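Local coordinates for uncharacterized protein (Pseudomonas fluorescens, PDB 5V00) that is a bicupin of unknown biochemical function that is involved in histidine utilization, at residues B[47-52]-B[114-119]; B[68-73]-B[96-101]; B[80-85]-B[102-107]. One frame throughout, in Å; residues are numbered along the deposited sequence.

How the contacts relate
Followed from the N terminus, the chain lays down residues 47-52 and then travels some sixty residues before residues 114-119 return antiparallel beside them, closing contact 1 around the other two. Within that excursion contact 2 pairs 68-73 with 96-101, and contact 3 pairs 80-85 with 102-107. These two cross, because their segments alternate along the chain. Contacts 1 and 2 share one sheet, in which 68-73 lies next to 114-119, and both reach the same formate. Contact 3 belongs to a smaller sheet that packs on the face of contact 2 bearing Phe96 and Phe98, through Leu80 and Val104, consistent with the bicupin fold, whose sheets are tied together here.

Contact 1. Residues B[47-52]-B[114-119]; sequences WRLSIA and RDFNLI. With FMT (formic acid), chain I.
Ser50 and Asn117 face each other as a hydrogen-bonded antiparallel pair, with Ser50 OG lying 3.5 Å from Asn117 CB. The hydroxyl stands between its own backbone N and carbonyl carbon (chi1 63°), which turns it toward a water. That water lies 2.6 Å from Ser50 OG and accepts from Asn117 ND2 at 2.9 Å. Asn117 ND2 donates as well to O1 of a formate, probably from the crystallisation liquor, 3.1 Å away, an acceptor that it shares with Arg68. On the other face of the sheet the partners are apolar. Leu49 CD1 comes within 3.5 Å of Phe116 CZ, the two side chains crossing at a slant, and Leu118 adds its CD1 to the same patch. At the end of the pair, Ile51 CG2 sits over one face of the Arg114 guanidinium, 3.6 Å from NH2 and offset toward the rim. Salt bridges to Asp53 and Glu32 secure this arginine, and a second water links Arg114 NH2 to Ile51 O.

Three pairs of backbone bonds, joining Arg48 with Ile119, Ser50 with Asn117 and Ala52 with Asp115, set the register behind all this; the bond from Asn117 N to Ser50 O measures 2.9 Å. Farther out, the Leu49 and Phe116 face packs on strand 184-191, while Phe116 stacks with Phe148. The strand pair thus presents a greasy face to the other large sheet of the bicupin and a mixed face, polar at Ser50 and Asn117, to the formate, whose placement is consistent with a small polar pocket there.

Contact 2. Residues B[68-73]-B[96-101]; sequences RVITVI and FAFRGD. With FMT (formic acid), chain I.
Arg68 runs side by side with Phe98, both side chains pointing the same way, and it shows how one long residue can change character along its length. Its CB sits over the centre of the phenyl ring, a CH-pi contact 4.0 Å from the Phe98 centroid and only 11° off the ring normal. Phe98 offers that face because its CG lies between its own backbone N and carbonyl carbon. Arg68 CB also lies 3.5 Å from Phe98 O, and CG stands a little farther from that oxygen. Arg68 CD then meets the ring margin, 3.7 Å from Phe98 CE2. A bend at chi3 (58°) brings NE within 3.8 Å of Phe98 CZ, which covers one face of the guanidinium near its rim; the two planes are inclined at 45°.

This pair belongs to the edge of a cupin sheet, where strand 96-99 is outermost and 68-73 separates it from strand 113-120. Four backbone bonds tie Arg68 to Phe98 and Ile70 to Phe96. Val69 and Ala97, the non-hydrogen-bonded pair between them, touch lightly on the opposite face. On the Phe98 side, Ile70 CG2 packs 3.7 Å from Phe98 CE1, and Leu80 and Val104 of the facing smaller sheet continue this apolar layer of the sandwich.

At its tip Arg68 turns polar. NH1 donates to formate O2 at 3.0 Å, and NH2 donates to formate O1, also at 3.0 Å, so that the two nitrogens grip the two carboxylate oxygens; a weak third bond runs from NH2 to formate O2. The neighbouring strand 113-120 also reaches this formate, and a glycerol and a second formate lie close to the arginine.

Contact 3. Residues B[80-85]-B[102-107]; sequences LTVDGE and SQVSCR. With FMT (formic acid), chain K.
Asp83 carries its CG anti to the carbonyl carbon (chi1 -61°), and Ser102 places OG in the same way (chi1 -71°); these two torsions bring carboxylate and hydroxyl tip to tip across the end of the antiparallel pair. Ser102 OG donates to Asp83 OD2 at 2.7 Å, while Gln103 N donates to Asp83 OD1 at 2.8 Å. Both oxygens are met on their syn sides, somewhat out of the carboxylate plane. An alanine here in place of Ser102 would leave Asp83 OD2 without its hydroxyl mate, and with one of its two bonds gone the carboxylate would probably be freer to turn.

Asp83 also opens the centre of a type I' turn from Val82 to Glu85, and its N bonds to Gln103 O at 2.8 Å. On the face bearing Val82, Leu80 CD2 packs 3.9 Å from Val104 CG1 and 3.8 Å from Cys106 CB, with Phe60, from a loop, packing on all three residues. On the other face a formate takes bonds from Gly84 N and from Ser105 OG, each 2.8 Å long. Two neutral donors meet the Asp83 carboxylate, one on each oxygen, which would probably favour its charged form; with its backbone N, Asp83 thereby joins the turn to residues 102-103.

Contact 1. Residues B[47-52]-B[114-119]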
loop_
_atom_site.group_PDB
_atom_site.type_symbol
_atom_site.label_atom_id
_atom_site.label_comp_id
_atom_site.label_asym_id
_atom_site.label_seq_id
_atom_site.Cartn_x
_atom_site.Cartn_y
_atom_site.Cartn_z
ATOM N N TRP B 47 -9.880 3.345 9.373
ATOM C CA TRP B 47 -9.707 1.879 9.477
ATOM C C TRP B 47 -8.326 1.498 9.048
ATOM O O TRP B 47 -7.645 2.228 8.282
ATOM C CB TRP B 47 -10.754 1.111 8.667
ATOM C CG TRP B 47 -10.684 1.312 7.187
ATOM C CD1 TRP B 47 -11.524 2.068 6.455
ATOM C CD2 TRP B 47 -9.860 0.628 6.252
ATOM N NE1 TRP B 47 -11.153 2.041 5.141
ATOM C CE2 TRP B 47 -10.127 1.157 5.006
ATOM C CE3 TRP B 47 -8.829 -0.270 6.367
ATOM C CZ2 TRP B 47 -9.472 0.687 3.875
ATOM C CZ3 TRP B 47 -8.197 -0.764 5.231
ATOM C CH2 TRP B 47 -8.511 -0.245 4.023
ATOM N N ARG B 48 -7.803 0.410 9.634
ATOM C CA ARG B 48 -6.496 -0.016 9.400
ATOM C C ARG B 48 -6.463 -1.543 9.441
ATOM O O ARG B 48 -7.117 -2.135 10.259
ATOM C CB ARG B 48 -5.494 0.588 10.416
ATOM C CG ARG B 48 -5.335 2.110 10.389
ATOM C CD ARG B 48 -4.291 2.703 11.369
ATOM N NE ARG B 48 -4.295 4.161 11.166
ATOM C CZ ARG B 48 -3.507 5.011 11.817
ATOM N NH1 ARG B 48 -2.636 4.567 12.716
ATOM N NH2 ARG B 48 -3.543 6.299 11.535
ATOM N N LEU B 49 -5.698 -2.141 8.541
ATOM C CA LEU B 49 -5.494 -3.604 8.493
ATOM C C LEU B 49 -4.029 -3.854 8.693
ATOM O O LEU B 49 -3.169 -3.199 8.043
ATOM C CB LEU B 49 -5.920 -4.147 7.130
ATOM C CG LEU B 49 -6.404 -5.538 7.068
ATOM C CD1 LEU B 49 -7.689 -5.687 7.894
ATOM C CD2 LEU B 49 -6.687 -5.897 5.591
ATOM N N SER B 50 -3.667 -4.846 9.525
ATOM C CA SER B 50 -2.275 -5.137 9.826
ATOM C C SER B 50 -2.081 -6.576 10.294
ATOM O O SER B 50 -3.041 -7.255 10.572
ATOM C CB SER B 50 -1.730 -4.170 10.893
ATOM O OG SER B 50 -2.412 -4.287 12.141
ATOM N N ILE B 51 -0.851 -6.986 10.399
ATOM C CA ILE B 51 -0.505 -8.236 11.052
ATOM C C ILE B 51 0.363 -7.851 12.270
ATOM O O ILE B 51 1.403 -7.167 12.129
ATOM C CB ILE B 51 0.224 -9.152 10.135
ATOM C CG1 ILE B 51 -0.614 -9.564 8.930
ATOM C CG2 ILE B 51 0.584 -10.465 10.896
ATOM C CD1 ILE B 51 0.129 -10.336 7.868
ATOM N N ALA B 52 0.040 -8.399 13.439
ATOM C CA ALA B 52 0.793 -8.132 14.695
ATOM C C ALA B 52 1.494 -9.388 15.058
ATOM O O ALA B 52 0.889 -10.461 15.009
ATOM C CB ALA B 52 -0.146 -7.711 15.792
ATOM N N ARG B 114 1.121 -14.830 15.541
ATOM C CA ARG B 114 0.811 -13.702 14.639
ATOM C C ARG B 114 -0.733 -13.546 14.537
ATOM O O ARG B 114 -1.399 -14.585 14.422
ATOM C CB ARG B 114 1.421 -13.929 13.285
ATOM C CG ARG B 114 2.945 -14.149 13.294
ATOM C CD ARG B 114 3.540 -14.177 11.883
ATOM N NE ARG B 114 3.685 -12.807 11.411
ATOM C CZ ARG B 114 3.800 -12.424 10.122
ATOM N NH1 ARG B 114 3.703 -13.272 9.158
ATOM N NH2 ARG B 114 3.938 -11.141 9.825
ATOM N N ASP B 115 -1.230 -12.330 14.604
ATOM C CA ASP B 115 -2.656 -11.996 14.550
ATOM C C ASP B 115 -2.974 -11.122 13.308
ATOM O O ASP B 115 -2.169 -10.187 13.012
ATOM C CB ASP B 115 -3.093 -11.207 15.681
ATOM C CG ASP B 115 -3.281 -12.064 17.000
ATOM O OD1 ASP B 115 -3.155 -13.256 16.864
ATOM O OD2 ASP B 115 -3.453 -11.412 18.078
ATOM N N PHE B 116 -4.080 -11.429 12.622
ATOM C CA PHE B 116 -4.624 -10.509 11.578
ATOM C C PHE B 116 -5.537 -9.544 12.245
ATOM O O PHE B 116 -6.495 -9.948 12.933
ATOM C CB PHE B 116 -5.324 -11.350 10.502
ATOM C CG PHE B 116 -5.986 -10.550 9.457
ATOM C CD1 PHE B 116 -5.243 -9.756 8.600
ATOM C CD2 PHE B 116 -7.343 -10.615 9.311
ATOM C CE1 PHE B 116 -5.906 -9.051 7.593
ATOM C CE2 PHE B 116 -8.021 -9.870 8.319
ATOM C CZ PHE B 116 -7.257 -9.134 7.403
ATOM N N ASN B 117 -5.223 -8.231 12.157
ATOM C CA ASN B 117 -5.914 -7.184 12.874
ATOM C C ASN B 117 -6.715 -6.236 11.992
ATOM O O ASN B 117 -6.120 -5.609 11.093
ATOM C CB ASN B 117 -4.885 -6.298 13.589
ATOM C CG ASN B 117 -4.275 -6.951 14.894
ATOM O OD1 ASN B 117 -4.586 -8.087 15.275
ATOM N ND2 ASN B 117 -3.394 -6.195 15.573
ATOM N N LEU B 118 -8.010 -6.124 12.257
ATOM C CA LEU B 118 -8.832 -5.031 11.757
ATOM C C LEU B 118 -9.116 -4.080 12.874
ATOM O O LEU B 118 -9.573 -4.498 13.977
ATOM C CB LEU B 118 -10.147 -5.544 11.193
ATOM C CG LEU B 118 -11.211 -4.585 10.873
ATOM C CD1 LEU B 118 -10.743 -3.669 9.751
ATOM C CD2 LEU B 118 -12.483 -5.266 10.493
ATOM N N ILE B 119 -8.949 -2.789 12.637
ATOM C CA ILE B 119 -9.496 -1.794 13.543
ATOM C C ILE B 119 -10.210 -0.714 12.754
ATOM O O ILE B 119 -9.711 -0.305 11.659
ATOM C CB ILE B 119 -8.392 -1.225 14.417
ATOM C CG1 ILE B 119 -8.926 -0.182 15.401
ATOM C CG2 ILE B 119 -7.272 -0.588 13.585
ATOM C CD1 ILE B 119 -7.900 0.195 16.449
HETATM C C FMT I . -2.178 -5.941 19.595
HETATM O O1 FMT I . -2.745 -6.499 18.618
HETATM O O2 FMT I . -2.588 -4.714 20.001
HETATM O O HOH W 1 -1.912 -3.831 14.653
HETATM O O HOH W 2 3.800 -8.646 11.928
#

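Contact 2. Residues B[68-73]-B[96-101]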
loop_
_atom_site.group_PDB
_atom_site.type_symbol
_atom_site.label_atom_id
_atom_site.label_comp_id
_atom_site.label_asym_id
_atom_site.label_seq_id
_atom_site.Cartn_x
_atom_site.Cartn_y
_atom_site.Cartn_z
ATOM N N ARG B 68 -12.283 -3.288 17.372
ATOM C CA ARG B 68 -11.239 -4.196 16.908
ATOM C C ARG B 68 -11.818 -5.569 16.618
ATOM O O ARG B 68 -12.788 -5.990 17.263
ATOM C CB ARG B 68 -10.148 -4.356 17.924
ATOM C CG ARG B 68 -9.454 -3.036 18.296
ATOM C CD ARG B 68 -8.178 -3.224 19.046
ATOM N NE ARG B 68 -7.185 -4.028 18.344
ATOM C CZ ARG B 68 -5.968 -4.316 18.762
ATOM N NH1 ARG B 68 -5.547 -4.039 20.037
ATOM N NH2 ARG B 68 -5.225 -5.021 17.991
ATOM N N VAL B 69 -11.272 -6.222 15.589
ATOM C CA VAL B 69 -11.513 -7.632 15.397
ATOM C C VAL B 69 -10.164 -8.239 15.097
ATOM O O VAL B 69 -9.498 -7.911 14.087
ATOM C CB VAL B 69 -12.526 -7.961 14.254
ATOM C CG1 VAL B 69 -12.814 -9.483 14.248
ATOM C CG2 VAL B 69 -13.800 -7.150 14.405
ATOM N N ILE B 70 -9.750 -9.221 15.894
ATOM C CA ILE B 70 -8.457 -9.844 15.713
ATOM C C ILE B 70 -8.613 -11.361 15.507
ATOM O O ILE B 70 -9.599 -11.941 15.931
ATOM C CB ILE B 70 -7.472 -9.558 16.889
ATOM C CG1 ILE B 70 -7.839 -10.338 18.132
ATOM C CG2 ILE B 70 -7.418 -8.049 17.218
ATOM C CD1 ILE B 70 -6.867 -10.109 19.256
ATOM N N THR B 71 -7.681 -11.966 14.791
ATOM C CA THR B 71 -7.704 -13.362 14.496
ATOM C C THR B 71 -6.332 -13.961 14.522
ATOM O O THR B 71 -5.408 -13.499 13.834
ATOM C CB THR B 71 -8.305 -13.668 13.120
ATOM O OG1 THR B 71 -9.525 -12.997 12.948
ATOM C CG2 THR B 71 -8.525 -15.147 12.940
ATOM N N VAL B 72 -6.096 -15.026 15.294
ATOM C CA VAL B 72 -4.808 -15.713 15.222
ATOM C C VAL B 72 -4.603 -16.352 13.875
ATOM O O VAL B 72 -5.475 -17.076 13.410
ATOM C CB VAL B 72 -4.677 -16.842 16.313
ATOM C CG1 VAL B 72 -3.454 -17.704 16.077
ATOM C CG2 VAL B 72 -4.716 -16.185 17.697
ATOM N N ILE B 73 -3.481 -16.054 13.217
ATOM C CA ILE B 73 -3.164 -16.630 11.937
ATOM C C ILE B 73 -1.884 -17.468 11.860
ATOM O O ILE B 73 -1.690 -18.230 10.888
ATOM C CB ILE B 73 -3.180 -15.618 10.747
ATOM C CG1 ILE B 73 -2.075 -14.585 10.945
ATOM C CG2 ILE B 73 -4.539 -14.957 10.621
ATOM C CD1 ILE B 73 -1.908 -13.598 9.831
ATOM N N PHE B 96 -12.213 -12.609 16.858
ATOM C CA PHE B 96 -12.625 -12.104 18.212
ATOM C C PHE B 96 -12.752 -10.597 18.172
ATOM O O PHE B 96 -11.745 -9.914 17.853
ATOM C CB PHE B 96 -11.618 -12.515 19.301
ATOM C CG PHE B 96 -12.015 -11.986 20.651
ATOM C CD1 PHE B 96 -13.241 -12.328 21.190
ATOM C CD2 PHE B 96 -11.255 -11.033 21.285
ATOM C CE1 PHE B 96 -13.672 -11.802 22.432
ATOM C CE2 PHE B 96 -11.692 -10.495 22.468
ATOM C CZ PHE B 96 -12.853 -10.854 23.056
ATOM N N ALA B 97 -13.950 -10.119 18.443
ATOM C CA ALA B 97 -14.245 -8.697 18.483
ATOM C C ALA B 97 -14.171 -8.107 19.874
ATOM O O ALA B 97 -14.732 -8.680 20.815
ATOM C CB ALA B 97 -15.621 -8.454 17.940
ATOM N N PHE B 98 -13.536 -6.953 20.008
ATOM C CA PHE B 98 -13.568 -6.197 21.285
ATOM C C PHE B 98 -13.403 -4.720 21.066
ATOM O O PHE B 98 -12.940 -4.286 20.006
ATOM C CB PHE B 98 -12.477 -6.715 22.218
ATOM C CG PHE B 98 -11.109 -6.612 21.714
ATOM C CD1 PHE B 98 -10.619 -7.518 20.786
ATOM C CD2 PHE B 98 -10.236 -5.644 22.194
ATOM C CE1 PHE B 98 -9.312 -7.489 20.383
ATOM C CE2 PHE B 98 -8.931 -5.627 21.797
ATOM C CZ PHE B 98 -8.444 -6.524 20.904
ATOM N N ARG B 99 -13.817 -3.961 22.064
ATOM C CA ARG B 99 -13.677 -2.496 22.016
ATOM C C ARG B 99 -12.282 -2.054 22.263
ATOM O O ARG B 99 -11.557 -2.592 23.114
ATOM C CB ARG B 99 -14.652 -1.794 22.965
ATOM C CG ARG B 99 -16.141 -2.075 22.771
ATOM C CD ARG B 99 -16.944 -1.737 24.054
ATOM N NE ARG B 99 -16.770 -0.309 24.377
ATOM C CZ ARG B 99 -17.589 0.684 24.015
ATOM N NH1 ARG B 99 -18.722 0.451 23.352
ATOM N NH2 ARG B 99 -17.274 1.939 24.349
ATOM N N GLY B 100 -11.875 -1.002 21.525
ATOM C CA GLY B 100 -10.539 -0.430 21.672
ATOM C C GLY B 100 -10.386 0.257 23.096
ATOM O O GLY B 100 -9.261 0.357 23.552
ATOM N N ASP B 101 -11.504 0.605 23.687
ATOM C CA ASP B 101 -11.646 1.245 25.072
ATOM C C ASP B 101 -11.135 0.239 26.101
ATOM O O ASP B 101 -10.690 0.608 27.197
ATOM C CB ASP B 101 -13.136 1.397 25.439
ATOM C CG ASP B 101 -13.712 2.677 25.054
ATOM O OD1 ASP B 101 -12.975 3.572 24.557
ATOM O OD2 ASP B 101 -14.946 2.750 25.180
HETATM C C FMT I . -2.178 -5.941 19.595
HETATM O O1 FMT I . -2.745 -6.499 18.618
HETATM O O2 FMT I . -2.588 -4.714 20.001
#

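Contact 3. Residues B[80-85]-B[102-107]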
loop_
_atom_site.group_PDB
_atom_site.type_symbol
_atom_site.label_atom_id
_atom_site.label_comp_id
_atom_site.label_asym_id
_atom_site.label_seq_id
_atom_site.Cartn_x
_atom_site.Cartn_y
_atom_site.Cartn_z
ATOM N N LEU B 80 -6.591 -14.219 26.005
ATOM C CA LEU B 80 -6.828 -12.843 26.318
ATOM C C LEU B 80 -7.632 -12.623 27.553
ATOM O O LEU B 80 -8.615 -13.333 27.806
ATOM C CB LEU B 80 -7.635 -12.103 25.164
ATOM C CG LEU B 80 -6.946 -11.847 23.878
ATOM C CD1 LEU B 80 -7.881 -10.877 23.103
ATOM C CD2 LEU B 80 -5.588 -11.180 23.991
ATOM N N THR B 81 -7.266 -11.593 28.322
ATOM C CA THR B 81 -8.082 -11.125 29.368
ATOM C C THR B 81 -8.565 -9.723 29.016
ATOM O O THR B 81 -7.737 -8.835 28.819
ATOM C CB THR B 81 -7.303 -11.118 30.730
ATOM O OG1 THR B 81 -6.839 -12.450 30.974
ATOM C CG2 THR B 81 -8.181 -10.706 31.854
ATOM N N VAL B 82 -9.868 -9.533 28.935
ATOM C CA VAL B 82 -10.478 -8.251 28.549
ATOM C C VAL B 82 -11.220 -7.703 29.756
ATOM O O VAL B 82 -12.198 -8.333 30.229
ATOM C CB VAL B 82 -11.510 -8.472 27.444
ATOM C CG1 VAL B 82 -12.107 -7.157 26.962
ATOM C CG2 VAL B 82 -10.805 -9.240 26.332
ATOM N N ASP B 83 -10.789 -6.530 30.207
ATOM C CA ASP B 83 -11.423 -5.837 31.360
ATOM C C ASP B 83 -11.573 -6.770 32.566
ATOM O O ASP B 83 -12.637 -6.842 33.176
ATOM C CB ASP B 83 -12.744 -5.298 30.981
ATOM C CG ASP B 83 -12.628 -4.251 29.821
ATOM O OD1 ASP B 83 -11.666 -3.497 29.850
ATOM O OD2 ASP B 83 -13.508 -4.234 28.969
ATOM N N GLY B 84 -10.536 -7.532 32.808
ATOM C CA GLY B 84 -10.623 -8.568 33.878
ATOM C C GLY B 84 -11.809 -9.569 33.878
ATOM O O GLY B 84 -11.992 -10.223 34.897
ATOM N N GLU B 85 -12.600 -9.690 32.777
ATOM C CA GLU B 85 -13.568 -10.792 32.553
ATOM C C GLU B 85 -12.815 -12.114 32.558
ATOM O O GLU B 85 -11.589 -12.122 32.654
ATOM C CB GLU B 85 -14.247 -10.682 31.214
ATOM C CG GLU B 85 -15.132 -9.455 31.057
ATOM C CD GLU B 85 -15.487 -9.170 29.604
ATOM O OE1 GLU B 85 -15.162 -9.963 28.681
ATOM O OE2 GLU B 85 -16.095 -8.110 29.370
ATOM N N SER B 102 -11.352 -1.047 25.827
ATOM C CA SER B 102 -11.109 -2.069 26.831
ATOM C C SER B 102 -9.678 -2.177 27.199
ATOM O O SER B 102 -8.767 -1.975 26.414
ATOM C CB SER B 102 -11.616 -3.474 26.400
ATOM O OG SER B 102 -13.068 -3.521 26.395
ATOM N N GLN B 103 -9.445 -2.630 28.450
ATOM C CA GLN B 103 -8.065 -2.932 28.829
ATOM C C GLN B 103 -7.835 -4.429 28.588
ATOM O O GLN B 103 -8.598 -5.230 29.132
ATOM C CB GLN B 103 -7.833 -2.569 30.348
ATOM C CG GLN B 103 -6.548 -3.096 30.980
ATOM C CD GLN B 103 -6.746 -3.227 32.530
ATOM O OE1 GLN B 103 -7.040 -4.310 33.052
ATOM N NE2 GLN B 103 -6.695 -2.101 33.227
ATOM N N VAL B 104 -6.799 -4.764 27.820
ATOM C CA VAL B 104 -6.627 -6.127 27.302
ATOM C C VAL B 104 -5.265 -6.557 27.504
ATOM O O VAL B 104 -4.328 -5.799 27.259
ATOM C CB VAL B 104 -7.029 -6.255 25.774
ATOM C CG1 VAL B 104 -6.683 -7.622 25.230
ATOM C CG2 VAL B 104 -8.461 -5.889 25.605
ATOM N N SER B 105 -5.064 -7.819 27.956
ATOM C CA SER B 105 -3.768 -8.349 27.991
ATOM C C SER B 105 -3.788 -9.758 27.448
ATOM O O SER B 105 -4.808 -10.440 27.483
ATOM C CB SER B 105 -3.152 -8.267 29.444
ATOM O OG SER B 105 -3.883 -9.099 30.245
ATOM N N CYS B 106 -2.671 -10.149 26.953
ATOM C CA CYS B 106 -2.462 -11.405 26.305
ATOM C C CYS B 106 -1.459 -12.282 27.044
ATOM O O CYS B 106 -0.370 -11.794 27.417
ATOM C CB CYS B 106 -1.859 -11.092 24.927
ATOM S SG CYS B 106 -1.501 -12.430 23.870
ATOM N N ARG B 107 -1.774 -13.567 27.192
ATOM C CA ARG B 107 -0.877 -14.563 27.723
ATOM C C ARG B 107 -0.570 -15.607 26.724
ATOM O O ARG B 107 -1.474 -16.303 26.174
ATOM C CB ARG B 107 -1.469 -15.194 29.073
ATOM C CG ARG B 107 -0.537 -16.179 29.716
ATOM C CD ARG B 107 -1.079 -16.601 31.093
ATOM N NE ARG B 107 -2.409 -17.194 31.065
ATOM C CZ ARG B 107 -2.665 -18.519 30.908
ATOM N NH1 ARG B 107 -1.669 -19.413 30.749
ATOM N NH2 ARG B 107 -3.914 -18.943 30.880
HETATM C C FMT K . -6.792 -7.026 31.113
HETATM O O1 FMT K . -5.732 -7.469 31.607
HETATM O O2 FMT K . -7.959 -6.936 31.765
#